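Local coordinates for protein 2-c-methyl-d-erythritol 4-phosphate cytidylyltransferase (Streptococcus pneumoniae, PDB 2VSH) that transfers the cytidylyl group of CTP to D-ribitol 5-phosphate, making the CDP-activated ribitol used for teichoic acid precursors, at residues L103-I108 and R175-M180; D135-V140 and A209-E214. All blocks are in the same frame, centred on the assembly; numbering follows the deposited sequence.

Contact 1: L103-I108 and R175-M180; sequences LTPEDI and RCKDFM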
# COMPACT_ATOMS: atom_id res chain seq x y z
N LEU A 103 -26.31 -1.97 26.79
CA LEU A 103 -25.91 -3.01 25.84
C LEU A 103 -26.42 -4.38 26.22
O LEU A 103 -26.50 -4.72 27.40
CB LEU A 103 -24.38 -3.10 25.77
CG LEU A 103 -23.53 -2.01 25.14
CD1 LEU A 103 -22.10 -2.28 25.56
CD2 LEU A 103 -23.66 -1.96 23.60
N THR A 104 -26.73 -5.18 25.20
CA THR A 104 -26.95 -6.62 25.38
C THR A 104 -25.81 -7.31 24.63
O THR A 104 -25.06 -6.64 23.91
CB THR A 104 -28.33 -7.09 24.83
OG1 THR A 104 -28.34 -6.99 23.39
CG2 THR A 104 -29.49 -6.30 25.44
N PRO A 105 -25.65 -8.65 24.81
CA PRO A 105 -24.57 -9.37 24.12
C PRO A 105 -24.62 -9.37 22.59
O PRO A 105 -23.61 -9.64 21.95
CB PRO A 105 -24.75 -10.81 24.62
CG PRO A 105 -25.45 -10.68 25.90
CD PRO A 105 -26.41 -9.55 25.69
N GLU A 106 -25.80 -9.13 22.03
CA GLU A 106 -25.98 -9.26 20.59
C GLU A 106 -25.87 -7.93 19.84
O GLU A 106 -25.76 -7.93 18.61
CB GLU A 106 -27.27 -10.02 20.23
CG GLU A 106 -27.23 -11.54 20.55
CD GLU A 106 -25.98 -12.25 19.99
OE1 GLU A 106 -25.66 -12.09 18.78
OE2 GLU A 106 -25.29 -12.96 20.76
N ASP A 107 -25.85 -6.82 20.57
CA ASP A 107 -25.71 -5.49 19.94
C ASP A 107 -24.37 -5.36 19.21
O ASP A 107 -23.34 -5.73 19.74
CB ASP A 107 -25.85 -4.37 20.97
CG ASP A 107 -27.24 -4.29 21.57
OD1 ASP A 107 -28.22 -4.71 20.91
OD2 ASP A 107 -27.36 -3.83 22.73
N ILE A 108 -24.42 -4.82 17.99
CA ILE A 108 -23.26 -4.79 17.09
C ILE A 108 -22.83 -3.34 16.79
O ILE A 108 -23.67 -2.44 16.76
CB ILE A 108 -23.62 -5.55 15.78
CG1 ILE A 108 -23.52 -7.07 15.99
CG2 ILE A 108 -22.72 -5.13 14.62
CD1 ILE A 108 -24.36 -7.86 15.00
N ARG A 175 -19.63 -7.52 17.90
CA ARG A 175 -20.51 -7.26 19.04
C ARG A 175 -19.78 -6.36 20.01
O ARG A 175 -18.59 -6.56 20.28
CB ARG A 175 -20.93 -8.57 19.70
CG ARG A 175 -21.96 -9.36 18.88
CD ARG A 175 -21.95 -10.86 19.14
NE ARG A 175 -22.69 -11.50 18.06
CZ ARG A 175 -22.17 -11.91 16.90
NH1 ARG A 175 -20.88 -11.80 16.64
NH2 ARG A 175 -22.97 -12.44 15.99
N CYS A 176 -20.47 -5.32 20.47
CA CYS A 176 -19.89 -4.33 21.39
C CYS A 176 -19.32 -4.99 22.64
O CYS A 176 -18.21 -4.68 23.02
CB CYS A 176 -20.96 -3.32 21.81
SG CYS A 176 -21.64 -2.31 20.46
N LYS A 177 -20.10 -5.88 23.26
CA LYS A 177 -19.68 -6.60 24.48
C LYS A 177 -18.43 -7.42 24.22
O LYS A 177 -17.50 -7.41 25.05
CB LYS A 177 -20.81 -7.50 25.01
CG LYS A 177 -20.58 -8.09 26.42
CD LYS A 177 -21.64 -9.15 26.76
CE LYS A 177 -21.45 -9.78 28.16
NZ LYS A 177 -20.17 -10.52 28.37
N ASP A 178 -18.39 -8.10 23.06
CA ASP A 178 -17.24 -8.91 22.67
C ASP A 178 -15.96 -8.09 22.61
O ASP A 178 -14.93 -8.50 23.14
CB ASP A 178 -17.47 -9.61 21.34
CG ASP A 178 -18.35 -10.84 21.46
OD1 ASP A 178 -18.90 -11.09 22.57
OD2 ASP A 178 -18.49 -11.54 20.45
N PHE A 179 -16.01 -6.92 21.96
CA PHE A 179 -14.84 -6.05 21.92
C PHE A 179 -14.43 -5.62 23.33
O PHE A 179 -13.24 -5.64 23.66
CB PHE A 179 -15.07 -4.81 21.05
CG PHE A 179 -13.93 -3.84 21.07
CD1 PHE A 179 -13.87 -2.85 22.06
CD2 PHE A 179 -12.90 -3.93 20.13
CE1 PHE A 179 -12.81 -1.94 22.09
CE2 PHE A 179 -11.84 -3.02 20.16
CZ PHE A 179 -11.79 -2.04 21.14
N MET A 180 -15.39 -5.21 24.16
CA MET A 180 -15.08 -4.79 25.53
C MET A 180 -14.39 -5.88 26.34
O MET A 180 -13.36 -5.62 26.96
CB MET A 180 -16.32 -4.28 26.26
CG MET A 180 -16.94 -3.06 25.60
SD MET A 180 -15.92 -1.57 25.68
CE MET A 180 -16.45 -0.90 27.26
O HOH W 1 -22.69 -6.21 22.40
O HOH W 2 -21.51 -10.45 23.17
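Arg175 sets CG anti to its own carbonyl carbon (chi1 -74°) and then runs extended to NE, while Glu106, with the same first torsion, bends at chi2 (-50°), so the two chains lie side by side and point the same way. Their ends form a salt bridge: Arg175 NE gives its hydrogen almost straight to Glu106 OE1 at 3.1 Å, in the guanidinium plane but from above the carboxylate plane. The rest of the guanidinium is held by His134 O through NH1 and, weakly, by Ala131 O through NH2. Pro105 O lies 3.5 Å from Arg175 CD, and Ile108 CG1 packs alongside CG of the same arginine. At the next residue, the first of the helix, Cys176 N donates to Asp107 O at 3.0 Å, in the carbonyl plane. Water 1 donates to that oxygen and to Thr104 O, and accepts from Lys177 N at 2.7 Å, so a first-turn helix N-H is satisfied through solvent. Water 2 ties Pro105 O to Asp178 OD1. On the apolar side Leu103 brings CD2 to 3.5 Å from Cys176 CB, with Ile94 and Ile97 of helix 86-100 also against this leucine. Thr104 N bonds to Asp107 OD2 within the type I turn 104-107, while OD1 of the same carboxylate takes Met2 N. The arrangement is a helix N-terminus, with Arg175 as N-cap residue, docked on the loop that leads from helix 86-100 into strand 108-113 of the central sheet.

Contact 2: D135-V140 and A209-E214; sequences DAVDTV and ALAKGE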
# COMPACT_ATOMS: atom_id res chain seq x y z
N ASP A 135 -17.52 -13.95 14.61
CA ASP A 135 -17.16 -13.17 15.80
C ASP A 135 -16.93 -11.71 15.41
O ASP A 135 -17.35 -10.79 16.12
CB ASP A 135 -15.94 -13.76 16.49
CG ASP A 135 -16.23 -15.11 17.09
OD1 ASP A 135 -17.27 -15.24 17.76
OD2 ASP A 135 -15.43 -16.04 16.91
N ALA A 136 -16.29 -11.52 14.25
CA ALA A 136 -16.03 -10.18 13.75
C ALA A 136 -15.90 -10.19 12.23
O ALA A 136 -15.89 -11.25 11.61
CB ALA A 136 -14.77 -9.59 14.41
N VAL A 137 -15.84 -9.00 11.63
CA VAL A 137 -15.71 -8.86 10.18
C VAL A 137 -14.66 -7.80 9.90
O VAL A 137 -14.65 -6.76 10.55
CB VAL A 137 -17.06 -8.41 9.52
CG1 VAL A 137 -16.96 -8.45 7.98
CG2 VAL A 137 -18.21 -9.27 10.00
N ASP A 138 -13.79 -8.07 8.95
CA ASP A 138 -12.79 -7.11 8.54
C ASP A 138 -13.00 -6.89 7.06
O ASP A 138 -13.04 -7.86 6.29
CB ASP A 138 -11.40 -7.70 8.79
CG ASP A 138 -10.31 -6.66 8.84
OD1 ASP A 138 -10.59 -5.46 8.65
OD2 ASP A 138 -9.14 -7.06 9.08
N THR A 139 -13.12 -5.64 6.65
CA THR A 139 -13.28 -5.31 5.24
C THR A 139 -11.91 -5.21 4.59
O THR A 139 -11.07 -4.39 4.98
CB THR A 139 -14.09 -4.03 5.02
OG1 THR A 139 -15.27 -4.06 5.82
CG2 THR A 139 -14.52 -3.92 3.59
N VAL A 140 -11.71 -6.04 3.57
CA VAL A 140 -10.42 -6.13 2.91
C VAL A 140 -10.56 -6.16 1.38
O VAL A 140 -11.63 -6.46 0.85
CB VAL A 140 -9.63 -7.39 3.37
CG1 VAL A 140 -9.49 -7.43 4.90
CG2 VAL A 140 -10.30 -8.68 2.86
N ALA A 209 -14.44 -13.06 9.77
CA ALA A 209 -14.77 -13.21 8.36
C ALA A 209 -14.23 -12.06 7.54
O ALA A 209 -14.07 -10.94 8.05
CB ALA A 209 -16.28 -13.28 8.20
N LEU A 210 -13.95 -12.32 6.26
CA LEU A 210 -13.53 -11.28 5.34
C LEU A 210 -14.77 -10.69 4.64
O LEU A 210 -15.60 -11.43 4.13
CB LEU A 210 -12.55 -11.84 4.28
CG LEU A 210 -11.28 -12.51 4.81
CD1 LEU A 210 -10.39 -13.01 3.66
CD2 LEU A 210 -10.50 -11.59 5.74
N ALA A 211 -14.89 -9.36 4.65
CA ALA A 211 -15.88 -8.67 3.81
C ALA A 211 -15.15 -8.00 2.66
O ALA A 211 -14.01 -7.57 2.80
CB ALA A 211 -16.68 -7.65 4.61
N LYS A 212 -15.82 -7.93 1.51
CA LYS A 212 -15.24 -7.39 0.30
C LYS A 212 -15.25 -5.87 0.39
O LYS A 212 -16.30 -5.25 0.51
CB LYS A 212 -16.02 -7.91 -0.92
CG LYS A 212 -15.68 -7.28 -2.27
CD LYS A 212 -16.53 -7.91 -3.40
CE LYS A 212 -16.94 -6.90 -4.49
NZ LYS A 212 -15.78 -6.22 -5.12
N GLY A 213 -14.05 -5.30 0.39
CA GLY A 213 -13.88 -3.85 0.32
C GLY A 213 -13.96 -3.39 -1.11
O GLY A 213 -14.57 -4.05 -1.95
N GLU A 214 -13.36 -2.24 -1.39
CA GLU A 214 -13.29 -1.71 -2.75
C GLU A 214 -12.00 -0.93 -2.87
O GLU A 214 -11.56 -0.30 -1.91
CB GLU A 214 -14.48 -0.78 -3.00
CG GLU A 214 -15.06 -0.85 -4.38
CD GLU A 214 -15.83 -2.12 -4.64
OE1 GLU A 214 -15.35 -2.93 -5.45
OE2 GLU A 214 -16.90 -2.32 -4.03
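Peptide groups are the flat units here, and they meet edge to edge as two parallel strands of one sheet. One face carries Val137, Thr139, Ala209 and Ala211, with helix 121-133 against it; the other carries Asp138 and Leu210, where Ile156 of the second subunit packs. Asp138 is gripped through both its N and its O, by residues on either side of Leu210: its N donates to Ala209 O nearly along the C=O axis, and its O accepts from Ala211 N at 2.9 Å. Val140 repeats the pattern, taking Ala211 O with its N, while Val140 O accepts from Gly213 N at 2.7 Å, the donor well above the plane of that carbonyl. Ala209 N to Ala136 O, bent to 144° at the hydrogen, completes the ladder. Val137 CG1, anti to the backbone N (chi1 -173°), presses on Ala211 CB at a tight 3.5 Å. Thr139 lays CG2 over Gly213 CA at 3.3 Å, while its OG1 bonds to Pro171 O and Asn127 ND2. Across the other face the Val140 and Leu210 side chains cross obliquely, CG2 of Val140 4.1 Å from CD2 of Leu210. With main-chain cross-strand bonds and apolar side-chain contacts, the join rests on backbone pairing and close packing, without charge pairing between the strands.

The centres of contacts 1 and 2 lie 18 Å apart, yet the two meet at one point, where Arg175 NH1 packs 3.7 Å from Asp135 O. Strand 165-175 connects them: it lies next to strand 136-142 in the sheet and ends at the helix of contact 1. Contact 2 adds strand 208-212, the outermost on its side within this chain, whose Leu210 also makes backbone hydrogen bonds to the second subunit, whereas no other protein chain of the assembly touches contact 1. Contact 1 lies away from the CTP site, with a calcium ion about 5 Å from the side chain of Leu103; in contact 2 the side chain of Asp138 is about 8 Å from that of Arg86, probably a CTP-binding residue.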